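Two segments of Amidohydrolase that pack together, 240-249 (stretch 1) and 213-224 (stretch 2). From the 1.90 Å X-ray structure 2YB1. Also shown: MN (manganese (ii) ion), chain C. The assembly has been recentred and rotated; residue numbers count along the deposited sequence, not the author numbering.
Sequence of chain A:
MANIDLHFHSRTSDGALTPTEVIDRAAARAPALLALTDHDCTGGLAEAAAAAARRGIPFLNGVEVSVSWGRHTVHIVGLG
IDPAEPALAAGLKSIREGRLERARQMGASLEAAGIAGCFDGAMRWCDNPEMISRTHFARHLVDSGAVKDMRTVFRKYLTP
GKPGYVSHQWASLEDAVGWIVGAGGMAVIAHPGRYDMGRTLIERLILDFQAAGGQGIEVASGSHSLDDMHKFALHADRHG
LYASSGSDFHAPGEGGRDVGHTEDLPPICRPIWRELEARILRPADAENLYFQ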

ATOM      1  N   GLY A 240      12.537 -15.669  -9.933  1.00  7.35           N
ATOM      2  CA  GLY A 240      13.636 -14.728  -9.803  1.00  7.70           C
ATOM      3  C   GLY A 240      13.177 -13.356  -9.343  1.00  8.97           C
ATOM      4  O   GLY A 240      13.777 -12.354  -9.705  1.00  9.08           O
ATOM      5  N   LEU A 241      12.106 -13.306  -8.553  1.00  7.01           N
ATOM      6  CA  LEU A 241      11.638 -12.031  -7.986  1.00  6.92           C
ATOM      7  C   LEU A 241      12.404 -11.667  -6.718  1.00  5.68           C
ATOM      8  O   LEU A 241      12.761 -12.543  -5.920  1.00  6.58           O
ATOM      9  CB  LEU A 241      10.146 -12.106  -7.663  1.00  7.03           C
ATOM     10  CG  LEU A 241       9.185 -12.285  -8.840  1.00  7.86           C
ATOM     11  CD1 LEU A 241       7.767 -12.508  -8.335  1.00  9.62           C
ATOM     12  CD2 LEU A 241       9.255 -11.067  -9.750  1.00  6.36           C
ATOM     13  N   TYR A 242      12.631 -10.371  -6.527  1.00  5.08           N
ATOM     14  CA  TYR A 242      13.232  -9.847  -5.302  1.00  5.95           C
ATOM     15  C   TYR A 242      12.177  -9.697  -4.209  1.00  6.76           C
ATOM     16  O   TYR A 242      11.028  -9.351  -4.490  1.00  8.80           O
ATOM     17  CB  TYR A 242      13.911  -8.495  -5.582  1.00  4.93           C
ATOM     18  CG  TYR A 242      15.076  -8.666  -6.530  1.00  4.84           C
ATOM     19  CD1 TYR A 242      16.306  -9.113  -6.065  1.00  5.90           C
ATOM     20  CD2 TYR A 242      14.934  -8.426  -7.893  1.00  6.09           C
ATOM     21  CE1 TYR A 242      17.369  -9.306  -6.929  1.00  5.34           C
ATOM     22  CE2 TYR A 242      16.000  -8.610  -8.773  1.00  7.69           C
ATOM     23  CZ  TYR A 242      17.216  -9.051  -8.278  1.00  6.92           C
ATOM     24  OH  TYR A 242      18.292  -9.247  -9.125  1.00  9.47           O
ATOM     25  N   ALA A 243      12.577  -9.952  -2.966  1.00  6.77           N
ATOM     26  CA  ALA A 243      11.627  -9.988  -1.852  1.00  7.12           C
ATOM     27  C   ALA A 243      11.580  -8.659  -1.138  1.00  6.57           C
ATOM     28  O   ALA A 243      12.613  -8.079  -0.807  1.00  5.55           O
ATOM     29  CB  ALA A 243      11.988 -11.096  -0.866  1.00  5.38           C
ATOM     30  N   SER A 244      10.365  -8.193  -0.882  1.00  7.75           N
ATOM     31  CA  SER A 244      10.169  -6.968  -0.142  1.00  6.33           C
ATOM     32  C   SER A 244       9.542  -7.306   1.205  1.00  6.64           C
ATOM     33  O   SER A 244       8.988  -8.399   1.388  1.00  3.29           O
ATOM     34  CB  SER A 244       9.268  -6.014  -0.905  1.00  4.74           C
ATOM     35  OG  SER A 244       9.335  -4.746  -0.303  1.00  5.26           O
ATOM     36  N   SER A 245       9.697  -6.383   2.157  1.00  4.37           N
ATOM     37  CA  SER A 245       9.147  -6.518   3.494  1.00  3.59           C
ATOM     38  C   SER A 245       8.443  -5.207   3.895  1.00  4.51           C
ATOM     39  O   SER A 245       8.993  -4.114   3.717  1.00  3.19           O
ATOM     40  CB  SER A 245      10.283  -6.823   4.474  1.00  5.34           C
ATOM     41  OG  SER A 245      11.125  -7.866   3.982  1.00  5.92           O
ATOM     42  N   GLY A 246       7.221  -5.299   4.403  1.00  5.04           N
ATOM     43  CA  GLY A 246       6.614  -4.115   4.984  1.00  9.14           C
ATOM     44  C   GLY A 246       5.496  -4.436   5.954  1.00 10.39           C
ATOM     45  O   GLY A 246       4.795  -5.429   5.793  1.00 10.67           O
ATOM     46  N   SER A 247       5.299  -3.552   6.929  1.00  8.36           N
ATOM     47  CA  SER A 247       4.340  -3.780   8.004  1.00  7.38           C
ATOM     48  C   SER A 247       2.918  -3.541   7.519  1.00  9.04           C
ATOM     49  O   SER A 247       1.963  -4.112   8.053  1.00  8.82           O
ATOM     50  CB  SER A 247       4.636  -2.825   9.164  1.00  5.78           C
ATOM     51  OG  SER A 247       4.478  -1.478   8.746  1.00  4.67           O
ATOM     52  N   ASP A 248       2.785  -2.693   6.500  1.00  7.58           N
ATOM     53  CA  ASP A 248       1.476  -2.228   6.059  1.00  6.76           C
ATOM     54  C   ASP A 248       0.755  -1.506   7.185  1.00  4.42           C
ATOM     55  O   ASP A 248      -0.478  -1.547   7.281  1.00  4.40           O
ATOM     56  CB  ASP A 248       0.614  -3.382   5.528  1.00  8.44           C
ATOM     57  CG  ASP A 248      -0.580  -2.893   4.719  1.00 11.14           C
ATOM     58  OD1 ASP A 248      -0.564  -1.728   4.249  1.00  6.68           O
ATOM     59  OD2 ASP A 248      -1.547  -3.671   4.562  1.00 16.61           O
ATOM     60  N   PHE A 249       1.526  -0.820   8.022  1.00  3.26           N
ATOM     61  CA  PHE A 249       0.971  -0.041   9.130  1.00  2.26           C
ATOM     62  C   PHE A 249       0.018   1.066   8.652  1.00  3.30           C
ATOM     63  O   PHE A 249       0.318   1.785   7.698  1.00  3.24           O
ATOM     64  CB  PHE A 249       2.117   0.566   9.959  1.00  3.44           C
ATOM     65  CG  PHE A 249       1.649   1.450  11.081  1.00  5.93           C
ATOM     66  CD1 PHE A 249       1.448   2.814  10.871  1.00  5.57           C
ATOM     67  CD2 PHE A 249       1.402   0.917  12.337  1.00  4.79           C
ATOM     68  CE1 PHE A 249       1.009   3.630  11.895  1.00  7.02           C
ATOM     69  CE2 PHE A 249       0.972   1.722  13.366  1.00  6.83           C
ATOM     70  CZ  PHE A 249       0.771   3.084  13.147  1.00  8.14           C
TER
HETATM   71 MN    MN C1290      -0.956  -0.771   2.028  1.00  7.55          MN
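Stretch 2 213-224: GGQGIEVASGSH

Stretch 2 lies alongside stretch 1 as a parallel neighbour in a β-sheet. The axes of strands 242-246 and 216-218 approach to 4.6 Å, and their N-to-C directions differ by 36° (signed crossing angle -36°). The register pairs Tyr 242 with Gly 216, Ala 243 with Ile 217 and Ser 244 with Glu 218, then slips by one, so that Ser 245 faces Ala 220 and Gly 246 faces Ser 221.

The backbone evidence is a ladder of hydrogen bonds: Tyr 242 N to Gln 215 O (2.9 Å), Ile 217 N to Tyr 242 O (3.0 Å), Ser 244 N to Ile 217 O (2.9 Å) and Val 219 N to Ser 244 O (2.9 Å). At the bulge Ser 244 O also receives a weak bond from Ala 220 N (3.4 Å, 137° at the hydrogen). Val 219, at phi/psi -105/-57, departs from extended geometry here, and the chain turns a corner at 219 and 220. Pairing nevertheless resumes, with Gly 246 N to Ala 220 O and Gly 222 N to Gly 246 O, both 3.0 Å.

Side chains alternate across the sheet. Ala 243, Ser 245, Ile 217 and Ala 220 share one face. Ahead of the strand, Leu 241 (chi1 m, chi2 t) points toward stretch 2; this rotamer sets its CD1 3.9 Å from Ile 217 CG2 and its CD2 3.6 Å from Gln 215 C. Val 219, with chi1 t, points sideways, yet its CG2 reaches Ala 243 CB at 3.7 Å. Ser 245, chi1 m, places OG 3.6 Å from Ala 220 CB.

Tyr 242, Ser 244, Glu 218 and Ser 221 occupy the other face. Glu 218 is extended at chi2 (m, t), and its carboxylate is held by two waters. One donates to Glu 218 OE2 (2.9 Å) and accepts from Ser 244 OG (2.6 Å), whose chi1 is t; the other donates to Glu 218 OE1 (2.8 Å) and accepts from Ser 221 OG (2.7 Å), also chi1 t. An ideal CB on Gly 246 would lie 4.1 Å from Glu 218 OE2, so no clash with stretch 2 demands glycine there. Gly 222 differs: its ideal CB would fall 1.9 Å from Ser 247 O, a clash.

Beyond the ladder, a type I turn from Ser 221 to His 224 is closed by His 224 N to Ser 221 O (2.8 Å). His 224, chi1 m, directs ND1 back to Val 219 O (2.9 Å, 173°). Asp 248, chi1 t, coordinates manganese through OD1 at 2.5 Å, while its OD2 lies 3.6 Å from Ser 223 OG.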

ATOM      1  N   GLY A 213       7.061  -5.774 -16.667  1.00  8.85           N
ATOM      2  CA  GLY A 213       8.260  -5.180 -16.095  1.00  7.48           C
ATOM      3  C   GLY A 213       8.421  -5.286 -14.581  1.00  7.07           C
ATOM      4  O   GLY A 213       9.339  -4.694 -14.031  1.00  9.91           O
ATOM      5  N   GLY A 214       7.554  -6.050 -13.921  1.00  5.09           N
ATOM      6  CA  GLY A 214       7.612  -6.238 -12.473  1.00  4.54           C
ATOM      7  C   GLY A 214       8.729  -7.133 -11.949  1.00  6.13           C
ATOM      8  O   GLY A 214       8.986  -8.207 -12.489  1.00  5.87           O
ATOM      9  N   GLN A 215       9.456  -6.629 -10.953  1.00  4.65           N
ATOM     10  CA  GLN A 215      10.575  -7.344 -10.331  1.00  6.26           C
ATOM     11  C   GLN A 215      10.488  -7.835  -8.874  1.00  6.54           C
ATOM     12  O   GLN A 215      11.414  -8.482  -8.398  1.00  5.67           O
ATOM     13  CB  GLN A 215      11.850  -6.525 -10.536  1.00  8.35           C
ATOM     14  CG  GLN A 215      12.084  -6.227 -12.014  1.00  9.08           C
ATOM     15  CD  GLN A 215      12.993  -5.036 -12.238  1.00 10.24           C
ATOM     16  OE1 GLN A 215      12.769  -3.944 -11.690  1.00  9.16           O
ATOM     17  NE2 GLN A 215      14.023  -5.234 -13.063  1.00  8.18           N
ATOM     18  N   GLY A 216       9.409  -7.528  -8.162  1.00  7.52           N
ATOM     19  CA  GLY A 216       9.397  -7.805  -6.738  1.00  5.72           C
ATOM     20  C   GLY A 216       8.055  -8.261  -6.206  1.00  4.87           C
ATOM     21  O   GLY A 216       7.015  -8.105  -6.846  1.00  4.77           O
ATOM     22  N   ILE A 217       8.102  -8.873  -5.026  1.00  4.76           N
ATOM     23  CA  ILE A 217       6.910  -9.359  -4.360  1.00  2.34           C
ATOM     24  C   ILE A 217       7.128  -9.275  -2.853  1.00  4.56           C
ATOM     25  O   ILE A 217       8.229  -9.546  -2.350  1.00  3.89           O
ATOM     26  CB  ILE A 217       6.571 -10.818  -4.806  1.00  5.88           C
ATOM     27  CG1 ILE A 217       5.270 -11.308  -4.143  1.00  7.35           C
ATOM     28  CG2 ILE A 217       7.758 -11.770  -4.523  1.00  3.07           C
ATOM     29  CD1 ILE A 217       4.706 -12.588  -4.740  1.00  8.98           C
ATOM     30  N   GLU A 218       6.090  -8.883  -2.126  1.00  5.63           N
ATOM     31  CA  GLU A 218       6.189  -8.851  -0.675  1.00  4.73           C
ATOM     32  C   GLU A 218       6.161 -10.268  -0.130  1.00  5.18           C
ATOM     33  O   GLU A 218       5.258 -11.045  -0.414  1.00  5.92           O
ATOM     34  CB  GLU A 218       5.073  -7.994  -0.065  1.00  3.88           C
ATOM     35  CG  GLU A 218       5.308  -6.516  -0.294  1.00  3.71           C
ATOM     36  CD  GLU A 218       4.252  -5.621   0.325  1.00  3.38           C
ATOM     37  OE1 GLU A 218       3.201  -6.131   0.777  1.00  2.11           O
ATOM     38  OE2 GLU A 218       4.483  -4.400   0.345  1.00  4.58           O
ATOM     39  N   VAL A 219       7.184 -10.591   0.643  1.00  5.54           N
ATOM     40  CA  VAL A 219       7.301 -11.866   1.330  1.00  4.79           C
ATOM     41  C   VAL A 219       7.002 -11.647   2.807  1.00  5.73           C
ATOM     42  O   VAL A 219       6.145 -12.315   3.381  1.00  6.44           O
ATOM     43  CB  VAL A 219       8.678 -12.508   1.097  1.00  5.62           C
ATOM     44  CG1 VAL A 219       8.846 -13.743   1.980  1.00  4.76           C
ATOM     45  CG2 VAL A 219       8.813 -12.875  -0.373  1.00  7.38           C
ATOM     46  N   ALA A 220       7.756 -10.756   3.443  1.00  4.82           N
ATOM     47  CA  ALA A 220       7.430 -10.376   4.808  1.00  7.24           C
ATOM     48  C   ALA A 220       6.399  -9.247   4.737  1.00  9.57           C
ATOM     49  O   ALA A 220       6.632  -8.221   4.108  1.00 10.87           O
ATOM     50  CB  ALA A 220       8.674  -9.952   5.561  1.00  6.04           C
ATOM     51  N   SER A 221       5.235  -9.466   5.332  1.00  8.84           N
ATOM     52  CA  SER A 221       4.170  -8.470   5.292  1.00  9.60           C
ATOM     53  C   SER A 221       3.321  -8.571   6.554  1.00 12.13           C
ATOM     54  O   SER A 221       3.074  -9.670   7.067  1.00  9.19           O
ATOM     55  CB  SER A 221       3.322  -8.658   4.027  1.00 10.37           C
ATOM     56  OG  SER A 221       2.062  -8.032   4.137  1.00 12.73           O
ATOM     57  N   GLY A 222       2.889  -7.422   7.065  1.00 14.07           N
ATOM     58  CA  GLY A 222       2.041  -7.394   8.237  1.00 15.34           C
ATOM     59  C   GLY A 222       0.788  -8.205   8.004  1.00 17.60           C
ATOM     60  O   GLY A 222       0.153  -8.659   8.957  1.00 18.09           O
ATOM     61  N   SER A 223       0.452  -8.403   6.731  1.00 19.66           N
ATOM     62  CA  SER A 223      -0.729  -9.169   6.322  1.00 23.14           C
ATOM     63  C   SER A 223      -0.465 -10.669   6.115  1.00 22.87           C
ATOM     64  O   SER A 223      -1.364 -11.397   5.696  1.00 26.24           O
ATOM     65  CB  SER A 223      -1.327  -8.595   5.026  1.00 26.25           C
ATOM     66  OG  SER A 223      -1.684  -7.225   5.160  1.00 29.38           O
ATOM     67  N   HIS A 224       0.755 -11.127   6.393  1.00 15.90           N
ATOM     68  CA  HIS A 224       1.135 -12.499   6.084  1.00 14.32           C
ATOM     69  C   HIS A 224       1.331 -13.348   7.323  1.00 15.62           C
ATOM     70  O   HIS A 224       1.846 -12.875   8.337  1.00 18.12           O
ATOM     71  CB  HIS A 224       2.423 -12.533   5.255  1.00 12.24           C
ATOM     72  CG  HIS A 224       2.208 -12.301   3.791  1.00 10.97           C
ATOM     73  ND1 HIS A 224       3.250 -12.215   2.892  1.00  6.58           N
ATOM     74  CD2 HIS A 224       1.071 -12.134   3.072  1.00  9.55           C
ATOM     75  CE1 HIS A 224       2.763 -12.004   1.680  1.00  8.07           C
ATOM     76  NE2 HIS A 224       1.444 -11.958   1.761  1.00  7.98           N
TER
HETATM   77  O   HOH W   1       7.126  -3.317  -0.134  1.00  5.31           O
HETATM   78  O   HOH W   2       2.544  -5.521   3.436  1.00 12.61           O